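Local atomic coordinates of putative peptidyl-arginine deiminase family protein (Campylobacter jejuni subsp. jejuni serotype O:2, PDB entry 6B10), a protein that probably hydrolyses agmatine to N-carbamoylputrescine and ammonia, as an agmatine deiminase of polyamine biosynthesis. Residues F151-H162 with F186-E195. Residues are numbered along the deposited sequence; the frame is centred on the assembly and turned at random.
Sequences FNGEGVMLTSSH and FGLKQIIWLE
Strands 156-160 and 190-194 run parallel, their axes 4.7 Å apart at closest approach, and pair from Val156 with Gln190 through Ser160 with Leu194. Helices 161-167 and 175-186 lie between them in sequence, making this a beta-alpha-beta crossover; strand 149-151 flanks 156-160 on its other side. Leu194 N meets Thr159 O almost straight (N-H...O 179°), while at the start Gly155 O accepts two bonds, from Lys189 N and Gln190 N.

One face carries Met157, Thr159, Ile191 and Trp193, and the crossover helices pack on the last three. Thr159 CG2 sits over one face of the indole, 4.0 Å from the centroid of the Trp193 six-membered ring, a CH-pi contact. With OG1 anti to the backbone N (chi1 -168°), this methyl is left for Trp193 and Ile191, and the hydroxyl bonds Ser148 O. Trp193 NE1 reaches Asp179 on helix 175-186. Met157 bends at its last torsion, laying CE alongside Ile191 CD1 at 3.9 Å. Nearby, Phe151 CZ stands over the centre of the Phe186 ring, 3.5 Å from Phe186 CD1, the two planes inclined at 50°.

On the opposite face, Leu158 CD1 packs 3.6 Å from Ile192 CG2 and Val156 CG1 touches Ile192 CD1, with Phe214 of strand 212-216 against Val156 and Leu158.

Past the strands, Ser160 OG caps helix 161-167 by accepting from His162 N. The poorly ordered His162 ring points NE2 at Glu195 O, a tentative bond. Firmer is Ser161 OG, which donates to Glu195 OE2 from above the carboxylate plane at 2.7 Å.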
ATOM      1  N   PHE A 151      -0.581  -7.253   6.402  1.00 22.51           N
ATOM      2  CA  PHE A 151      -0.288  -7.913   7.686  1.00 22.08           C
ATOM      3  C   PHE A 151      -1.154  -7.400   8.833  1.00 22.18           C
ATOM      4  O   PHE A 151      -1.485  -6.216   8.883  1.00 22.48           O
ATOM      5  CB  PHE A 151       1.161  -7.684   8.071  1.00 21.97           C
ATOM      6  CG  PHE A 151       2.143  -8.212   7.076  1.00 22.45           C
ATOM      7  CD1 PHE A 151       2.440  -9.562   7.034  1.00 22.33           C
ATOM      8  CD2 PHE A 151       2.775  -7.359   6.186  1.00 23.04           C
ATOM      9  CE1 PHE A 151       3.351 -10.055   6.128  1.00 22.59           C
ATOM     10  CE2 PHE A 151       3.684  -7.848   5.268  1.00 23.48           C
ATOM     11  CZ  PHE A 151       3.976  -9.200   5.243  1.00 23.00           C
ATOM     12  N   ASN A 152      -1.496  -8.284   9.764  1.00 21.43           N
ATOM     13  CA  ASN A 152      -2.228  -7.875  10.953  1.00 21.97           C
ATOM     14  C   ASN A 152      -1.311  -7.654  12.149  1.00 22.92           C
ATOM     15  O   ASN A 152      -1.765  -7.201  13.191  1.00 22.79           O
ATOM     16  CB  ASN A 152      -3.367  -8.858  11.281  1.00 21.78           C
ATOM     17  CG  ASN A 152      -2.903 -10.100  12.027  1.00 21.55           C
ATOM     18  OD1 ASN A 152      -1.746 -10.517  11.932  1.00 21.13           O
ATOM     19  ND2 ASN A 152      -3.824 -10.705  12.772  1.00 21.49           N
ATOM     20  N   GLY A 153      -0.025  -7.966  11.986  1.00 24.91           N
ATOM     21  CA  GLY A 153       0.962  -7.840  13.061  1.00 26.02           C
ATOM     22  C   GLY A 153       0.913  -8.911  14.147  1.00 27.25           C
ATOM     23  O   GLY A 153       1.529  -8.748  15.197  1.00 28.32           O
ATOM     24  N   GLU A 154       0.188  -9.998  13.905  1.00 28.86           N
ATOM     25  CA  GLU A 154       0.110 -11.113  14.848  1.00 30.91           C
ATOM     26  C   GLU A 154       0.497 -12.411  14.137  1.00 30.69           C
ATOM     27  O   GLU A 154       0.107 -13.493  14.562  1.00 31.10           O
ATOM     28  CB  GLU A 154      -1.305 -11.250  15.422  1.00 32.27           C
ATOM     29  CG  GLU A 154      -1.839 -10.009  16.112  1.00 34.69           C
ATOM     30  CD  GLU A 154      -1.081  -9.644  17.377  1.00 36.95           C
ATOM     31  OE1 GLU A 154      -0.726 -10.553  18.157  1.00 39.23           O
ATOM     32  OE2 GLU A 154      -0.846  -8.438  17.597  1.00 38.96           O
ATOM     33  N   GLY A 155       1.268 -12.294  13.058  1.00 29.11           N
ATOM     34  CA  GLY A 155       1.723 -13.453  12.311  1.00 28.14           C
ATOM     35  C   GLY A 155       0.819 -13.871  11.171  1.00 27.39           C
ATOM     36  O   GLY A 155       1.077 -14.886  10.516  1.00 27.61           O
ATOM     37  N   VAL A 156      -0.236 -13.106  10.914  1.00 25.58           N
ATOM     38  CA  VAL A 156      -1.142 -13.429   9.827  1.00 25.17           C
ATOM     39  C   VAL A 156      -0.903 -12.482   8.657  1.00 25.19           C
ATOM     40  O   VAL A 156      -0.701 -11.277   8.853  1.00 25.15           O
ATOM     41  CB  VAL A 156      -2.622 -13.366  10.269  1.00 25.22           C
ATOM     42  CG1 VAL A 156      -3.529 -13.891   9.168  1.00 25.16           C
ATOM     43  CG2 VAL A 156      -2.843 -14.174  11.541  1.00 25.11           C
ATOM     44  N   MET A 157      -0.938 -13.029   7.444  1.00 24.73           N
ATOM     45  CA  MET A 157      -0.816 -12.231   6.230  1.00 25.35           C
ATOM     46  C   MET A 157      -1.954 -12.546   5.274  1.00 25.95           C
ATOM     47  O   MET A 157      -2.361 -13.694   5.133  1.00 26.38           O
ATOM     48  CB  MET A 157       0.519 -12.483   5.524  1.00 25.57           C
ATOM     49  CG  MET A 157       0.738 -11.603   4.295  1.00 26.22           C
ATOM     50  SD  MET A 157       2.273 -11.957   3.421  1.00 27.13           S
ATOM     51  CE  MET A 157       1.801 -13.434   2.526  1.00 26.37           C
ATOM     52  N   LEU A 158      -2.431 -11.511   4.598  1.00 26.45           N
ATOM     53  CA  LEU A 158      -3.523 -11.602   3.656  1.00 27.34           C
ATOM     54  C   LEU A 158      -2.930 -11.411   2.262  1.00 28.04           C
ATOM     55  O   LEU A 158      -2.056 -10.569   2.064  1.00 26.00           O
ATOM     56  CB  LEU A 158      -4.526 -10.496   3.991  1.00 28.46           C
ATOM     57  CG  LEU A 158      -5.982 -10.512   3.556  1.00 29.45           C
ATOM     58  CD1 LEU A 158      -6.675 -11.813   3.922  1.00 29.97           C
ATOM     59  CD2 LEU A 158      -6.700  -9.320   4.186  1.00 29.41           C
ATOM     60  N   THR A 159      -3.370 -12.221   1.306  1.00 29.36           N
ATOM     61  CA  THR A 159      -2.877 -12.113  -0.068  1.00 31.42           C
ATOM     62  C   THR A 159      -3.852 -12.771  -1.042  1.00 33.46           C
ATOM     63  O   THR A 159      -4.744 -13.508  -0.633  1.00 32.64           O
ATOM     64  CB  THR A 159      -1.467 -12.738  -0.219  1.00 31.17           C
ATOM     65  OG1 THR A 159      -0.903 -12.379  -1.488  1.00 30.75           O
ATOM     66  CG2 THR A 159      -1.513 -14.254  -0.089  1.00 31.14           C
ATOM     67  N   SER A 160      -3.678 -12.491  -2.327  1.00 37.18           N
ATOM     68  CA  SER A 160      -4.512 -13.090  -3.364  1.00 41.99           C
ATOM     69  C   SER A 160      -3.762 -14.200  -4.091  1.00 44.05           C
ATOM     70  O   SER A 160      -2.610 -14.022  -4.493  1.00 42.73           O
ATOM     71  CB  SER A 160      -4.962 -12.028  -4.364  1.00 43.59           C
ATOM     72  OG  SER A 160      -5.589 -12.629  -5.487  1.00 47.32           O
ATOM     73  N   SER A 161      -4.432 -15.338  -4.266  1.00 48.30           N
ATOM     74  CA  SER A 161      -3.891 -16.464  -5.033  1.00 52.48           C
ATOM     75  C   SER A 161      -3.506 -16.087  -6.465  1.00 55.12           C
ATOM     76  O   SER A 161      -2.591 -16.669  -7.042  1.00 57.42           O
ATOM     77  CB  SER A 161      -4.913 -17.599  -5.076  1.00 53.34           C
ATOM     78  OG  SER A 161      -5.200 -18.060  -3.769  1.00 56.47           O
ATOM     79  N   HIS A 162      -4.207 -15.111  -7.030  1.00 57.96           N
ATOM     80  CA  HIS A 162      -3.964 -14.674  -8.400  1.00 61.48           C
ATOM     81  C   HIS A 162      -2.650 -13.903  -8.551  1.00 63.86           C
ATOM     82  O   HIS A 162      -2.072 -13.880  -9.636  1.00 65.46           O
ATOM     83  CB  HIS A 162      -5.140 -13.826  -8.895  1.00 63.43           C
ATOM     84  CG  HIS A 162      -6.447 -14.558  -8.899  1.00 66.22           C
ATOM     85  ND1 HIS A 162      -6.953 -15.174 -10.025  1.00 68.17           N
ATOM     86  CD2 HIS A 162      -7.346 -14.786  -7.911  1.00 68.00           C
ATOM     87  CE1 HIS A 162      -8.109 -15.743  -9.732  1.00 68.49           C
ATOM     88  NE2 HIS A 162      -8.369 -15.524  -8.456  1.00 69.27           N
ATOM     89  N   PHE A 186       8.642 -13.693   6.526  1.00 26.40           N
ATOM     90  CA  PHE A 186       7.928 -12.723   7.353  1.00 26.12           C
ATOM     91  C   PHE A 186       7.610 -13.232   8.769  1.00 26.16           C
ATOM     92  O   PHE A 186       6.912 -12.560   9.527  1.00 26.25           O
ATOM     93  CB  PHE A 186       6.650 -12.278   6.625  1.00 25.80           C
ATOM     94  CG  PHE A 186       6.909 -11.387   5.446  1.00 25.80           C
ATOM     95  CD1 PHE A 186       7.322 -10.075   5.632  1.00 26.03           C
ATOM     96  CD2 PHE A 186       6.732 -11.851   4.149  1.00 26.20           C
ATOM     97  CE1 PHE A 186       7.569  -9.246   4.549  1.00 25.67           C
ATOM     98  CE2 PHE A 186       6.971 -11.028   3.062  1.00 25.78           C
ATOM     99  CZ  PHE A 186       7.392  -9.723   3.261  1.00 25.52           C
ATOM    100  N   GLY A 187       8.127 -14.404   9.127  1.00 25.84           N
ATOM    101  CA  GLY A 187       7.875 -14.987  10.443  1.00 26.19           C
ATOM    102  C   GLY A 187       6.405 -15.229  10.728  1.00 25.58           C
ATOM    103  O   GLY A 187       5.921 -14.990  11.827  1.00 25.39           O
ATOM    104  N   LEU A 188       5.690 -15.718   9.733  1.00 26.15           N
ATOM    105  CA  LEU A 188       4.235 -15.831   9.823  1.00 26.76           C
ATOM    106  C   LEU A 188       3.792 -17.178  10.380  1.00 28.28           C
ATOM    107  O   LEU A 188       4.475 -18.177  10.201  1.00 29.02           O
ATOM    108  CB  LEU A 188       3.619 -15.625   8.439  1.00 25.60           C
ATOM    109  CG  LEU A 188       3.994 -14.316   7.751  1.00 24.93           C
ATOM    110  CD1 LEU A 188       3.610 -14.355   6.284  1.00 25.10           C
ATOM    111  CD2 LEU A 188       3.326 -13.149   8.452  1.00 25.15           C
ATOM    112  N   LYS A 189       2.646 -17.192  11.053  1.00 30.04           N
ATOM    113  CA  LYS A 189       1.996 -18.441  11.429  1.00 32.32           C
ATOM    114  C   LYS A 189       0.872 -18.812  10.457  1.00 31.65           C
ATOM    115  O   LYS A 189       0.477 -19.966  10.402  1.00 31.72           O
ATOM    116  CB  LYS A 189       1.481 -18.389  12.871  1.00 35.05           C
ATOM    117  CG  LYS A 189       0.277 -17.492  13.115  1.00 38.09           C
ATOM    118  CD  LYS A 189       0.135 -17.228  14.607  1.00 41.49           C
ATOM    119  CE  LYS A 189      -1.130 -16.454  14.938  1.00 43.92           C
ATOM    120  NZ  LYS A 189      -1.043 -15.858  16.302  1.00 46.07           N
ATOM    121  N   GLN A 190       0.381 -17.851   9.673  1.00 30.49           N
ATOM    122  CA  GLN A 190      -0.762 -18.097   8.801  1.00 30.23           C
ATOM    123  C   GLN A 190      -0.788 -17.166   7.590  1.00 29.91           C
ATOM    124  O   GLN A 190      -0.503 -15.972   7.706  1.00 30.65           O
ATOM    125  CB  GLN A 190      -2.058 -17.938   9.603  1.00 30.78           C
ATOM    126  CG  GLN A 190      -3.333 -18.021   8.780  1.00 32.26           C
ATOM    127  CD  GLN A 190      -4.596 -17.920   9.630  1.00 34.39           C
ATOM    128  OE1 GLN A 190      -4.551 -17.561  10.809  1.00 35.38           O
ATOM    129  NE2 GLN A 190      -5.730 -18.229   9.025  1.00 35.12           N
ATOM    130  N   ILE A 191      -1.139 -17.722   6.435  1.00 29.15           N
ATOM    131  CA  ILE A 191      -1.427 -16.935   5.240  1.00 28.12           C
ATOM    132  C   ILE A 191      -2.838 -17.241   4.770  1.00 28.39           C
ATOM    133  O   ILE A 191      -3.196 -18.401   4.569  1.00 29.78           O
ATOM    134  CB  ILE A 191      -0.453 -17.235   4.088  1.00 27.73           C
ATOM    135  CG1 ILE A 191       0.969 -16.829   4.491  1.00 28.49           C
ATOM    136  CG2 ILE A 191      -0.886 -16.498   2.828  1.00 27.05           C
ATOM    137  CD1 ILE A 191       2.035 -17.169   3.474  1.00 28.77           C
ATOM    138  N   ILE A 192      -3.627 -16.189   4.592  1.00 28.15           N
ATOM    139  CA  ILE A 192      -4.964 -16.292   4.034  1.00 28.76           C
ATOM    140  C   ILE A 192      -4.850 -16.006   2.539  1.00 28.75           C
ATOM    141  O   ILE A 192      -4.532 -14.882   2.129  1.00 28.07           O
ATOM    142  CB  ILE A 192      -5.925 -15.303   4.710  1.00 29.27           C
ATOM    143  CG1 ILE A 192      -6.051 -15.648   6.194  1.00 30.00           C
ATOM    144  CG2 ILE A 192      -7.296 -15.336   4.053  1.00 30.52           C
ATOM    145  CD1 ILE A 192      -6.640 -14.547   7.040  1.00 30.35           C
ATOM    146  N   TRP A 193      -5.075 -17.046   1.741  1.00 28.12           N
ATOM    147  CA  TRP A 193      -5.019 -16.960   0.295  1.00 29.20           C
ATOM    148  C   TRP A 193      -6.422 -16.740  -0.244  1.00 30.75           C
ATOM    149  O   TRP A 193      -7.236 -17.657  -0.232  1.00 32.96           O
ATOM    150  CB  TRP A 193      -4.460 -18.264  -0.279  1.00 29.21           C
ATOM    151  CG  TRP A 193      -3.014 -18.523   0.030  1.00 28.46           C
ATOM    152  CD1 TRP A 193      -2.505 -19.193   1.114  1.00 28.30           C
ATOM    153  CD2 TRP A 193      -1.891 -18.140  -0.768  1.00 28.13           C
ATOM    154  NE1 TRP A 193      -1.126 -19.237   1.037  1.00 28.09           N
ATOM    155  CE2 TRP A 193      -0.728 -18.596  -0.108  1.00 28.03           C
ATOM    156  CE3 TRP A 193      -1.756 -17.454  -1.979  1.00 29.46           C
ATOM    157  CZ2 TRP A 193       0.550 -18.388  -0.622  1.00 29.02           C
ATOM    158  CZ3 TRP A 193      -0.485 -17.240  -2.487  1.00 29.62           C
ATOM    159  CH2 TRP A 193       0.652 -17.709  -1.809  1.00 29.68           C
ATOM    160  N   LEU A 194      -6.714 -15.528  -0.711  1.00 32.12           N
ATOM    161  CA  LEU A 194      -8.039 -15.227  -1.255  1.00 34.15           C
ATOM    162  C   LEU A 194      -8.144 -15.579  -2.738  1.00 35.70           C
ATOM    163  O   LEU A 194      -7.371 -15.081  -3.556  1.00 36.43           O
ATOM    164  CB  LEU A 194      -8.394 -13.752  -1.068  1.00 34.11           C
ATOM    165  CG  LEU A 194      -8.782 -13.272   0.325  1.00 34.25           C
ATOM    166  CD1 LEU A 194      -9.166 -11.806   0.226  1.00 35.11           C
ATOM    167  CD2 LEU A 194      -9.926 -14.075   0.927  1.00 34.56           C
ATOM    168  N   GLU A 195      -9.122 -16.418  -3.070  1.00 38.03           N
ATOM    169  CA  GLU A 195      -9.358 -16.857  -4.446  1.00 40.32           C
ATOM    170  C   GLU A 195     -10.184 -15.842  -5.229  1.00 39.69           C
ATOM    171  O   GLU A 195      -9.888 -15.562  -6.393  1.00 40.14           O
ATOM    172  CB  GLU A 195     -10.093 -18.202  -4.464  1.00 42.62           C
ATOM    173  CG  GLU A 195      -9.380 -19.338  -3.743  1.00 45.97           C
ATOM    174  CD  GLU A 195      -8.070 -19.731  -4.402  1.00 49.08           C
ATOM    175  OE1 GLU A 195      -8.013 -19.754  -5.650  1.00 51.73           O
ATOM    176  OE2 GLU A 195      -7.096 -20.018  -3.669  1.00 50.64           O
TER